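Local coordinates for ketosynthase (PDB 6KXF), which catalyses the chain-extending condensation of acyl and malonyl groups in ishigamide biosynthesis, working as a pair with a chain length factor, at the interface of chains A and B. Coordinates in Å, arbitrary orientation; residue numbers count along the deposited sequence, not the author numbering. Chains: chain A, Ketosynthase; chain B, Ketosynthase.

Contact 1: the interface of chains A and B. Residues chain A 123, 126-127; chain B 133, 136-137.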
ATOM      1  N   LEU A 123      10.952   7.677 -17.612  1.00 51.30           N
ATOM      2  CA  LEU A 123      10.085   8.225 -18.663  1.00 51.77           C
ATOM      3  C   LEU A 123      10.784   9.406 -19.375  1.00 54.16           C
ATOM      4  O   LEU A 123      10.684   9.530 -20.602  1.00 54.60           O
ATOM      5  CB  LEU A 123       8.740   8.626 -18.051  1.00 56.03           C
ATOM      6  CG  LEU A 123       7.712   9.198 -19.024  1.00 64.52           C
ATOM      7  CD1 LEU A 123       7.399   8.211 -20.146  1.00 63.74           C
ATOM      8  CD2 LEU A 123       6.438   9.586 -18.287  1.00 68.01           C
ATOM      9  N   GLU A 126      13.263   7.905 -21.985  1.00 52.99           N
ATOM     10  CA  GLU A 126      12.463   7.449 -23.077  1.00 56.31           C
ATOM     11  C   GLU A 126      12.088   8.633 -23.970  1.00 63.34           C
ATOM     12  O   GLU A 126      12.378   8.573 -25.151  1.00 55.81           O
ATOM     13  CB  GLU A 126      11.219   6.707 -22.589  1.00 59.41           C
ATOM     14  CG  GLU A 126      10.231   6.378 -23.695  1.00 57.09           C
ATOM     15  CD  GLU A 126       9.195   5.310 -23.376  1.00 64.94           C
ATOM     16  OE1 GLU A 126       9.220   4.735 -22.258  1.00 75.80           O
ATOM     17  OE2 GLU A 126       8.347   5.054 -24.251  1.00 71.93           O
ATOM     18  N   LEU A 127      11.472   9.687 -23.411  1.00 53.24           N
ATOM     19  CA  LEU A 127      10.941  10.810 -24.214  1.00 59.64           C
ATOM     20  C   LEU A 127      12.083  11.548 -24.925  1.00 60.41           C
ATOM     21  O   LEU A 127      11.942  11.895 -26.089  1.00 66.22           O
ATOM     22  CB  LEU A 127      10.142  11.784 -23.343  1.00 57.92           C
ATOM     23  CG  LEU A 127       8.816  11.262 -22.794  1.00 64.25           C
ATOM     24  CD1 LEU A 127       8.201  12.259 -21.814  1.00 70.50           C
ATOM     25  CD2 LEU A 127       7.831  10.960 -23.911  1.00 66.32           C
TER
ATOM     26  N   ARG B 133       3.324  10.784 -18.359  1.00 49.27           N
ATOM     27  CA  ARG B 133       3.515  11.061 -19.787  1.00 57.25           C
ATOM     28  C   ARG B 133       2.716  12.319 -20.130  1.00 51.95           C
ATOM     29  O   ARG B 133       3.251  13.219 -20.776  1.00 53.69           O
ATOM     30  CB  ARG B 133       3.154   9.853 -20.665  1.00 59.66           C
ATOM     31  CG  ARG B 133       3.676   9.942 -22.091  1.00 70.21           C
ATOM     32  CD  ARG B 133       3.315   8.718 -22.925  1.00 69.93           C
ATOM     33  NE  ARG B 133       4.033   7.508 -22.533  1.00 66.05           N
ATOM     34  CZ  ARG B 133       5.225   7.149 -23.006  1.00 69.65           C
ATOM     35  NH1 ARG B 133       5.836   7.892 -23.914  1.00 72.05           N
ATOM     36  NH2 ARG B 133       5.805   6.041 -22.573  1.00 79.21           N
ATOM     37  N   TYR B 136       4.313  15.512 -18.657  1.00 51.12           N
ATOM     38  CA  TYR B 136       5.510  15.926 -19.375  1.00 55.18           C
ATOM     39  C   TYR B 136       5.198  16.485 -20.781  1.00 55.93           C
ATOM     40  O   TYR B 136       5.988  17.279 -21.291  1.00 54.74           O
ATOM     41  CB  TYR B 136       6.480  14.753 -19.526  1.00 54.77           C
ATOM     42  CG  TYR B 136       7.390  14.549 -18.347  1.00 54.40           C
ATOM     43  CD1 TYR B 136       8.358  15.489 -18.033  1.00 56.43           C
ATOM     44  CD2 TYR B 136       7.274  13.440 -17.529  1.00 56.99           C
ATOM     45  CE1 TYR B 136       9.213  15.315 -16.958  1.00 58.65           C
ATOM     46  CE2 TYR B 136       8.114  13.254 -16.441  1.00 50.32           C
ATOM     47  CZ  TYR B 136       9.082  14.199 -16.147  1.00 56.52           C
ATOM     48  OH  TYR B 136       9.936  14.024 -15.097  1.00 49.61           O
ATOM     49  N   THR B 137       4.111  16.036 -21.417  1.00 50.21           N
ATOM     50  CA  THR B 137       3.923  16.287 -22.857  1.00 58.60           C
ATOM     51  C   THR B 137       2.757  17.242 -23.110  1.00 54.79           C
ATOM     52  O   THR B 137       2.755  17.898 -24.107  1.00 67.07           O
ATOM     53  CB  THR B 137       3.769  14.990 -23.661  1.00 57.47           C
ATOM     54  OG1 THR B 137       2.558  14.364 -23.233  1.00 59.22           O
ATOM     55  CG2 THR B 137       4.950  14.055 -23.502  1.00 58.65           C
TER
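A:Leu123, A:Glu126 and A:Leu127 face B:Arg133, B:Tyr136 and B:Thr137 across two helices, 116-129 of chain A and 125-137 of chain B, and the backbone stays helical up to B:Thr137, where phi widens to -112°. B:Arg133 carries much of the contact. Its chain leaves with CG anti to the backbone N and bends at chi3 (-70°), which brings the guanidinium over chain A. One face of that group rests on A:Leu123, with CD1 3.6 Å above the plane and offset toward the rim. A:Glu126 comes in at the edge, its carboxylate plane turned 68° from the guanidinium. NH2 of B:Arg133 and OE2 of A:Glu126 form a salt bridge at 3.2 Å, weak as a hydrogen bond. A methionine at B:Arg133 would probably leave the A:Glu126 carboxylate without its cationic mate. The other leucine branch, A:Leu123 CD2, lies 3.6 Å from CA of B:Arg133. A:Leu127 CD1 meets CB of B:Tyr136 at 3.8 Å and also touches the methyl of B:Thr137. The B:Thr137 hydroxyl OG1 bonds back to O of B:Arg133 at 2.8 Å. The site lies where paired helices of the two subunits project away from the main body of the dimer.

Contact 2: the interface of chains A and B. Residues chain A 119, 122, 135, 140, 143-144; chain B 122, 125, 129, 215.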
ATOM      1  N   ILE A 119      10.625   6.452 -11.559  1.00 44.21           N
ATOM      2  CA  ILE A 119       9.726   6.140 -12.642  1.00 44.96           C
ATOM      3  C   ILE A 119       9.654   7.341 -13.601  1.00 44.48           C
ATOM      4  O   ILE A 119       9.778   7.193 -14.842  1.00 41.29           O
ATOM      5  CB  ILE A 119       8.343   5.683 -12.151  1.00 43.07           C
ATOM      6  CG1 ILE A 119       8.417   4.332 -11.433  1.00 45.47           C
ATOM      7  CG2 ILE A 119       7.387   5.626 -13.338  1.00 48.30           C
ATOM      8  CD1 ILE A 119       7.146   3.885 -10.738  1.00 43.52           C
ATOM      9  N   LEU A 122      13.044   7.550 -15.656  1.00 43.24           N
ATOM     10  CA  LEU A 122      12.970   6.586 -16.741  1.00 47.00           C
ATOM     11  C   LEU A 122      12.149   7.167 -17.903  1.00 52.52           C
ATOM     12  O   LEU A 122      12.600   7.185 -19.049  1.00 47.80           O
ATOM     13  CB  LEU A 122      12.357   5.281 -16.233  1.00 46.01           C
ATOM     14  CG  LEU A 122      13.247   4.426 -15.340  1.00 44.02           C
ATOM     15  CD1 LEU A 122      12.392   3.409 -14.617  1.00 45.52           C
ATOM     16  CD2 LEU A 122      14.340   3.740 -16.149  1.00 51.48           C
ATOM     17  N   MET A 135      16.218   3.858 -21.705  1.00 46.24           N
ATOM     18  CA  MET A 135      15.973   3.801 -20.254  1.00 49.96           C
ATOM     19  C   MET A 135      17.115   3.052 -19.552  1.00 46.37           C
ATOM     20  O   MET A 135      17.630   2.008 -20.017  1.00 45.31           O
ATOM     21  CB  MET A 135      14.635   3.131 -19.932  1.00 45.72           C
ATOM     22  CG  MET A 135      13.436   3.976 -20.308  1.00 52.00           C
ATOM     23  SD  MET A 135      11.877   3.327 -19.635  1.00 53.38           S
ATOM     24  CE  MET A 135      11.522   1.945 -20.720  1.00 57.57           C
ATOM     25  N   ALA A 140      15.354   0.953 -13.597  1.00 47.19           N
ATOM     26  CA  ALA A 140      14.245   0.028 -13.812  1.00 45.67           C
ATOM     27  C   ALA A 140      14.275  -1.101 -12.787  1.00 43.55           C
ATOM     28  O   ALA A 140      13.228  -1.558 -12.396  1.00 45.14           O
ATOM     29  CB  ALA A 140      14.245  -0.523 -15.214  1.00 44.70           C
ATOM     30  N   ILE A 143      12.494  -0.001  -8.885  1.00 39.31           N
ATOM     31  CA  ILE A 143      11.216   0.781  -8.773  1.00 43.39           C
ATOM     32  C   ILE A 143      10.120   0.073  -7.943  1.00 43.96           C
ATOM     33  O   ILE A 143       9.073   0.684  -7.737  1.00 43.45           O
ATOM     34  CB  ILE A 143      10.629   1.130 -10.150  1.00 41.95           C
ATOM     35  CG1 ILE A 143      10.277  -0.124 -10.949  1.00 45.50           C
ATOM     36  CG2 ILE A 143      11.542   2.074 -10.911  1.00 45.38           C
ATOM     37  CD1 ILE A 143       9.571   0.195 -12.249  1.00 51.52           C
ATOM     38  N   ASN A 144      10.298  -1.193  -7.551  1.00 37.13           N
ATOM     39  CA  ASN A 144       9.192  -1.987  -6.957  1.00 39.59           C
ATOM     40  C   ASN A 144       9.206  -1.834  -5.432  1.00 41.29           C
ATOM     41  O   ASN A 144      10.247  -2.039  -4.770  1.00 37.79           O
ATOM     42  CB  ASN A 144       9.277  -3.452  -7.363  1.00 39.06           C
ATOM     43  CG  ASN A 144       9.044  -3.631  -8.852  1.00 44.22           C
ATOM     44  OD1 ASN A 144       8.277  -2.898  -9.487  1.00 47.15           O
ATOM     45  ND2 ASN A 144       9.686  -4.629  -9.411  1.00 47.80           N
TER
ATOM     46  N   MET B 122       3.909  -3.358  -7.948  1.00 43.98           N
ATOM     47  CA  MET B 122       3.969  -1.905  -7.946  1.00 39.74           C
ATOM     48  C   MET B 122       2.693  -1.318  -8.564  1.00 42.03           C
ATOM     49  O   MET B 122       2.684  -0.192  -9.078  1.00 41.37           O
ATOM     50  CB  MET B 122       5.207  -1.391  -8.694  1.00 38.88           C
ATOM     51  CG  MET B 122       5.525   0.074  -8.427  1.00 43.17           C
ATOM     52  SD  MET B 122       5.643   0.441  -6.637  1.00 43.85           S
ATOM     53  CE  MET B 122       6.187   2.147  -6.670  1.00 48.76           C
ATOM     54  N   LEU B 125       1.353   0.217 -13.300  1.00 45.66           N
ATOM     55  CA  LEU B 125       2.406   0.999 -13.960  1.00 46.38           C
ATOM     56  C   LEU B 125       1.847   1.688 -15.210  1.00 41.79           C
ATOM     57  O   LEU B 125       2.333   2.770 -15.595  1.00 49.40           O
ATOM     58  CB  LEU B 125       3.599   0.084 -14.267  1.00 48.05           C
ATOM     59  CG  LEU B 125       4.367  -0.373 -13.025  1.00 53.02           C
ATOM     60  CD1 LEU B 125       5.389  -1.456 -13.328  1.00 57.31           C
ATOM     61  CD2 LEU B 125       5.045   0.815 -12.374  1.00 54.32           C
ATOM     62  N   THR B 129       2.466   5.764 -15.471  1.00 43.55           N
ATOM     63  CA  THR B 129       3.272   6.249 -16.597  1.00 43.42           C
ATOM     64  C   THR B 129       2.423   7.076 -17.580  1.00 45.67           C
ATOM     65  O   THR B 129       2.927   8.048 -18.155  1.00 50.92           O
ATOM     66  CB  THR B 129       4.022   5.114 -17.308  1.00 41.93           C
ATOM     67  OG1 THR B 129       3.054   4.169 -17.764  1.00 47.02           O
ATOM     68  CG2 THR B 129       5.041   4.457 -16.407  1.00 45.27           C
ATOM     69  N   PHE B 215       9.641  -2.041 -18.902  1.00 50.91           N
ATOM     70  CA  PHE B 215      10.512  -1.944 -17.680  1.00 49.21           C
ATOM     71  C   PHE B 215      11.230  -3.278 -17.460  1.00 46.03           C
ATOM     72  O   PHE B 215      12.422  -3.263 -17.063  1.00 44.79           O
ATOM     73  CB  PHE B 215       9.757  -1.549 -16.393  1.00 50.41           C
ATOM     74  CG  PHE B 215       9.269  -0.121 -16.327  1.00 46.79           C
ATOM     75  CD1 PHE B 215       9.963   0.911 -16.939  1.00 48.25           C
ATOM     76  CD2 PHE B 215       8.087   0.189 -15.679  1.00 48.89           C
ATOM     77  CE1 PHE B 215       9.505   2.221 -16.884  1.00 48.44           C
ATOM     78  CE2 PHE B 215       7.619   1.491 -15.647  1.00 46.39           C
ATOM     79  CZ  PHE B 215       8.337   2.507 -16.238  1.00 47.10           C
TER
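B:Met122 packs against the carbonyl O of A:Ile143 and the side-chain amide oxygen of A:Asn144. B:Met122 CB is 3.5 Å from OD1 of A:Asn144. CG leaves anti to the backbone N (chi1 -165°) and comes near the carbonyl O of A:Ile143. The bend at chi2 (53°) keeps the rest of the chain beside that oxygen. B:Met122 SD is 3.6 Å from O of A:Ile143, and its CE 3.4 Å from the same O. These are van der Waals contacts.

The site is a mainly apolar part of the subunit interface. Helix 116-129 and nearby loop residues of chain A meet helices 125-137 and 210-218 of chain B. B:Phe215, on helix 210-218, is the main apolar group brought to chain A. A:Ile143 CD1 comes down over one face of its ring, 3.7 Å from B:Phe215 CD2. A:Leu122 CD1 stands on the same face, beyond the rim near CE1. A:Met135 SD instead comes near the ring edge at CE1, slightly toward the other face. The edge also receives B:Leu125 CD1, in plane, from its own subunit. A:Ile119, on helix 116-129, faces helix 125-137 with its tip CD1 on B:Leu125 CD2 and its CG2 branch on the methyl of B:Thr129. The B:Thr129 hydroxyl is turned back to its own helix, where OG1 donates to O of B:Leu125 at 2.7 Å from a position tilted 22° from the carbonyl plane.

Contact 3: the interface of chains A and B. Residues chain A 166, 175, 179, 182, 260; chain B 174, 186-187, 190-191.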
ATOM      1  N   VAL A 166       3.998  -2.154   3.181  1.00 38.99           N
ATOM      2  CA  VAL A 166       2.558  -1.933   3.230  1.00 36.83           C
ATOM      3  C   VAL A 166       2.245  -0.692   2.407  1.00 38.82           C
ATOM      4  O   VAL A 166       2.704   0.417   2.754  1.00 38.07           O
ATOM      5  CB  VAL A 166       2.040  -1.753   4.666  1.00 39.65           C
ATOM      6  CG1 VAL A 166       0.533  -1.456   4.673  1.00 39.19           C
ATOM      7  CG2 VAL A 166       2.343  -2.970   5.523  1.00 38.22           C
ATOM      8  N   TYR A 175      -0.409   1.518   9.777  1.00 32.54           N
ATOM      9  CA  TYR A 175      -0.672   0.074   9.487  1.00 34.41           C
ATOM     10  C   TYR A 175       0.578  -0.752   9.833  1.00 37.51           C
ATOM     11  O   TYR A 175       0.452  -1.880  10.343  1.00 35.73           O
ATOM     12  CB  TYR A 175      -0.975  -0.176   8.012  1.00 32.50           C
ATOM     13  CG  TYR A 175      -2.399  -0.057   7.548  1.00 34.49           C
ATOM     14  CD1 TYR A 175      -3.014   1.175   7.380  1.00 33.70           C
ATOM     15  CD2 TYR A 175      -3.107  -1.203   7.209  1.00 36.96           C
ATOM     16  CE1 TYR A 175      -4.299   1.266   6.868  1.00 36.27           C
ATOM     17  CE2 TYR A 175      -4.371  -1.125   6.678  1.00 35.82           C
ATOM     18  CZ  TYR A 175      -4.978   0.109   6.521  1.00 38.93           C
ATOM     19  OH  TYR A 175      -6.244   0.161   6.005  1.00 39.18           O
ATOM     20  N   TYR A 179       1.025  -3.694  12.508  1.00 34.84           N
ATOM     21  CA  TYR A 179       1.524  -5.024  12.144  1.00 33.83           C
ATOM     22  C   TYR A 179       2.654  -5.455  13.081  1.00 37.21           C
ATOM     23  O   TYR A 179       2.676  -6.585  13.582  1.00 36.84           O
ATOM     24  CB  TYR A 179       1.923  -5.106  10.672  1.00 34.52           C
ATOM     25  CG  TYR A 179       2.152  -6.537  10.217  1.00 34.91           C
ATOM     26  CD1 TYR A 179       1.177  -7.490  10.445  1.00 37.85           C
ATOM     27  CD2 TYR A 179       3.324  -6.967   9.585  1.00 37.98           C
ATOM     28  CE1 TYR A 179       1.346  -8.814  10.060  1.00 36.60           C
ATOM     29  CE2 TYR A 179       3.521  -8.306   9.226  1.00 40.14           C
ATOM     30  CZ  TYR A 179       2.512  -9.234   9.456  1.00 38.80           C
ATOM     31  OH  TYR A 179       2.602 -10.567   9.114  1.00 40.80           O
ATOM     32  N   ASP A 182       1.087  -6.498  16.423  1.00 33.83           N
ATOM     33  CA  ASP A 182       0.439  -7.818  16.280  1.00 35.24           C
ATOM     34  C   ASP A 182       1.500  -8.930  16.203  1.00 39.55           C
ATOM     35  O   ASP A 182       1.322 -10.013  16.787  1.00 40.89           O
ATOM     36  CB  ASP A 182      -0.465  -7.851  15.051  1.00 35.34           C
ATOM     37  CG  ASP A 182      -1.799  -7.134  15.215  1.00 34.85           C
ATOM     38  OD1 ASP A 182      -2.243  -6.914  16.410  1.00 40.68           O
ATOM     39  OD2 ASP A 182      -2.391  -6.774  14.160  1.00 37.01           O
ATOM     40  N   TYR A 260      -4.122  -0.605  18.379  1.00 36.30           N
ATOM     41  CA  TYR A 260      -4.483   0.091  17.142  1.00 38.16           C
ATOM     42  C   TYR A 260      -5.805  -0.458  16.608  1.00 38.36           C
ATOM     43  O   TYR A 260      -6.261  -1.487  17.075  1.00 40.93           O
ATOM     44  CB  TYR A 260      -3.362   0.020  16.101  1.00 37.11           C
ATOM     45  CG  TYR A 260      -3.256  -1.213  15.231  1.00 35.86           C
ATOM     46  CD1 TYR A 260      -2.741  -2.397  15.724  1.00 34.95           C
ATOM     47  CD2 TYR A 260      -3.536  -1.152  13.875  1.00 38.85           C
ATOM     48  CE1 TYR A 260      -2.620  -3.531  14.929  1.00 37.68           C
ATOM     49  CE2 TYR A 260      -3.372  -2.265  13.053  1.00 35.44           C
ATOM     50  CZ  TYR A 260      -2.905  -3.455  13.580  1.00 38.32           C
ATOM     51  OH  TYR A 260      -2.721  -4.532  12.755  1.00 36.67           O
TER
ATOM     52  N   VAL B 174      -0.298  -5.094   0.336  1.00 36.72           N
ATOM     53  CA  VAL B 174       1.149  -5.302   0.568  1.00 37.21           C
ATOM     54  C   VAL B 174       1.879  -5.508  -0.773  1.00 38.73           C
ATOM     55  O   VAL B 174       1.337  -6.103  -1.687  1.00 38.39           O
ATOM     56  CB  VAL B 174       1.407  -6.454   1.552  1.00 34.94           C
ATOM     57  CG1 VAL B 174       0.728  -6.190   2.889  1.00 38.74           C
ATOM     58  CG2 VAL B 174       1.011  -7.826   1.031  1.00 37.86           C
ATOM     59  N   ASN B 186       0.392 -14.481   5.351  1.00 41.85           N
ATOM     60  CA  ASN B 186       0.955 -14.391   6.685  1.00 39.44           C
ATOM     61  C   ASN B 186       0.303 -13.225   7.458  1.00 37.21           C
ATOM     62  O   ASN B 186       0.022 -13.352   8.649  1.00 36.49           O
ATOM     63  CB  ASN B 186       2.482 -14.276   6.701  1.00 41.96           C
ATOM     64  CG  ASN B 186       3.055 -14.691   8.035  1.00 43.34           C
ATOM     65  OD1 ASN B 186       2.636 -15.706   8.567  1.00 44.99           O
ATOM     66  ND2 ASN B 186       3.965 -13.908   8.612  1.00 40.26           N
ATOM     67  N   TYR B 187       0.106 -12.098   6.780  1.00 37.03           N
ATOM     68  CA  TYR B 187      -0.542 -10.922   7.399  1.00 41.41           C
ATOM     69  C   TYR B 187      -1.946 -11.304   7.939  1.00 37.42           C
ATOM     70  O   TYR B 187      -2.289 -11.003   9.071  1.00 41.61           O
ATOM     71  CB  TYR B 187      -0.545  -9.793   6.373  1.00 40.88           C
ATOM     72  CG  TYR B 187      -1.165  -8.494   6.827  1.00 40.39           C
ATOM     73  CD1 TYR B 187      -2.530  -8.272   6.700  1.00 38.03           C
ATOM     74  CD2 TYR B 187      -0.406  -7.498   7.403  1.00 37.88           C
ATOM     75  CE1 TYR B 187      -3.131  -7.098   7.128  1.00 39.93           C
ATOM     76  CE2 TYR B 187      -0.985  -6.310   7.814  1.00 37.43           C
ATOM     77  CZ  TYR B 187      -2.340  -6.091   7.649  1.00 35.38           C
ATOM     78  OH  TYR B 187      -2.923  -4.923   8.054  1.00 34.57           O
ATOM     79  N   ARG B 190      -1.848 -13.553  10.967  1.00 44.65           N
ATOM     80  CA  ARG B 190      -1.480 -12.860  12.191  1.00 41.59           C
ATOM     81  C   ARG B 190      -2.649 -12.011  12.712  1.00 35.82           C
ATOM     82  O   ARG B 190      -2.897 -11.993  13.915  1.00 36.21           O
ATOM     83  CB  ARG B 190      -0.300 -11.916  11.962  1.00 45.04           C
ATOM     84  CG  ARG B 190       1.045 -12.605  11.920  1.00 51.06           C
ATOM     85  CD  ARG B 190       1.997 -11.965  12.891  1.00 51.02           C
ATOM     86  NE  ARG B 190       3.150 -12.833  12.957  1.00 45.89           N
ATOM     87  CZ  ARG B 190       4.206 -12.711  12.193  1.00 47.58           C
ATOM     88  NH1 ARG B 190       4.420 -11.586  11.528  1.00 45.61           N
ATOM     89  NH2 ARG B 190       5.027 -13.737  12.082  1.00 46.21           N
ATOM     90  N   LEU B 191      -3.315 -11.274  11.826  1.00 39.06           N
ATOM     91  CA  LEU B 191      -4.446 -10.397  12.266  1.00 40.01           C
ATOM     92  C   LEU B 191      -5.633 -11.249  12.787  1.00 44.72           C
ATOM     93  O   LEU B 191      -6.216 -10.923  13.835  1.00 44.23           O
ATOM     94  CB  LEU B 191      -4.848  -9.428  11.148  1.00 41.65           C
ATOM     95  CG  LEU B 191      -4.170  -8.049  11.250  1.00 41.19           C
ATOM     96  CD1 LEU B 191      -2.692  -8.144  10.893  1.00 40.55           C
ATOM     97  CD2 LEU B 191      -4.855  -6.999  10.392  1.00 38.85           C
TER
HETATM   98  O   HOH W   1      -1.612  -3.763  10.096  1.00 31.42           O
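A:Tyr179 and B:Tyr187 meet in the core of a thiolase-fold dimer, the arrangement common to beta-ketoacyl synthases. Both belong to matching helices, 172-185 of chain A and 180-193 of chain B. In chain A this helix follows the segment that carries the nucleophilic cysteine in this family. The rings are inclined rather than parallel. The CD2 side of the B:Tyr187 ring leans over the rim of one face of A:Tyr179, with B:Tyr187 CD2 3.3 Å above that plane. Each tyrosine has CG anti to the backbone N (chi1 -168° and -180°), which sends the rings toward the opposing helix.

B:Arg190 crosses A:Tyr179 at about a right angle, with guanidinium and ring planes 33° apart. B:Arg190 NH1 lies 3.2 Å from the phenol OH of A:Tyr179, above the ring plane, so it is at best a poorly directed hydrogen bond. The guanidinium is rather laid over the phenol end of the ring. B:Leu191 wedges in: CD1 sits over the centre of the B:Tyr187 ring and also touches A:Tyr179 and the OD2 of A:Asp182.

The B:Tyr187 OH reaches chain A through water. Water 1 is 2.7 Å from this OH, 2.8 Å from the backbone O of A:Tyr175 and 3.0 Å from the A:Tyr260 OH. A:Tyr260 OH in turn donates to OD2 of A:Asp182 at 2.7 Å, from above the carboxylate plane. A:Val166 and B:Val174 form an antiparallel beta bridge between the subunits.

Contact 1 and contact 2 are neighbours, their C-alpha centres about 13 Å apart. They share the same two helices, 116-129 of chain A and 125-137 of chain B, so they are probably parts of one strip, which contact 2 widens with helix 210-218 of chain B. Contact 3 is separate: its centre lies about 27 Å from contact 2 and 37 Å from contact 1. It uses other helices and the strands ending in the beta bridge. The pairing is thus fastened both at the core and out along the projecting helices. This fits the ketosynthase/chain length factor pair, though the structure alone does not show how stable it is.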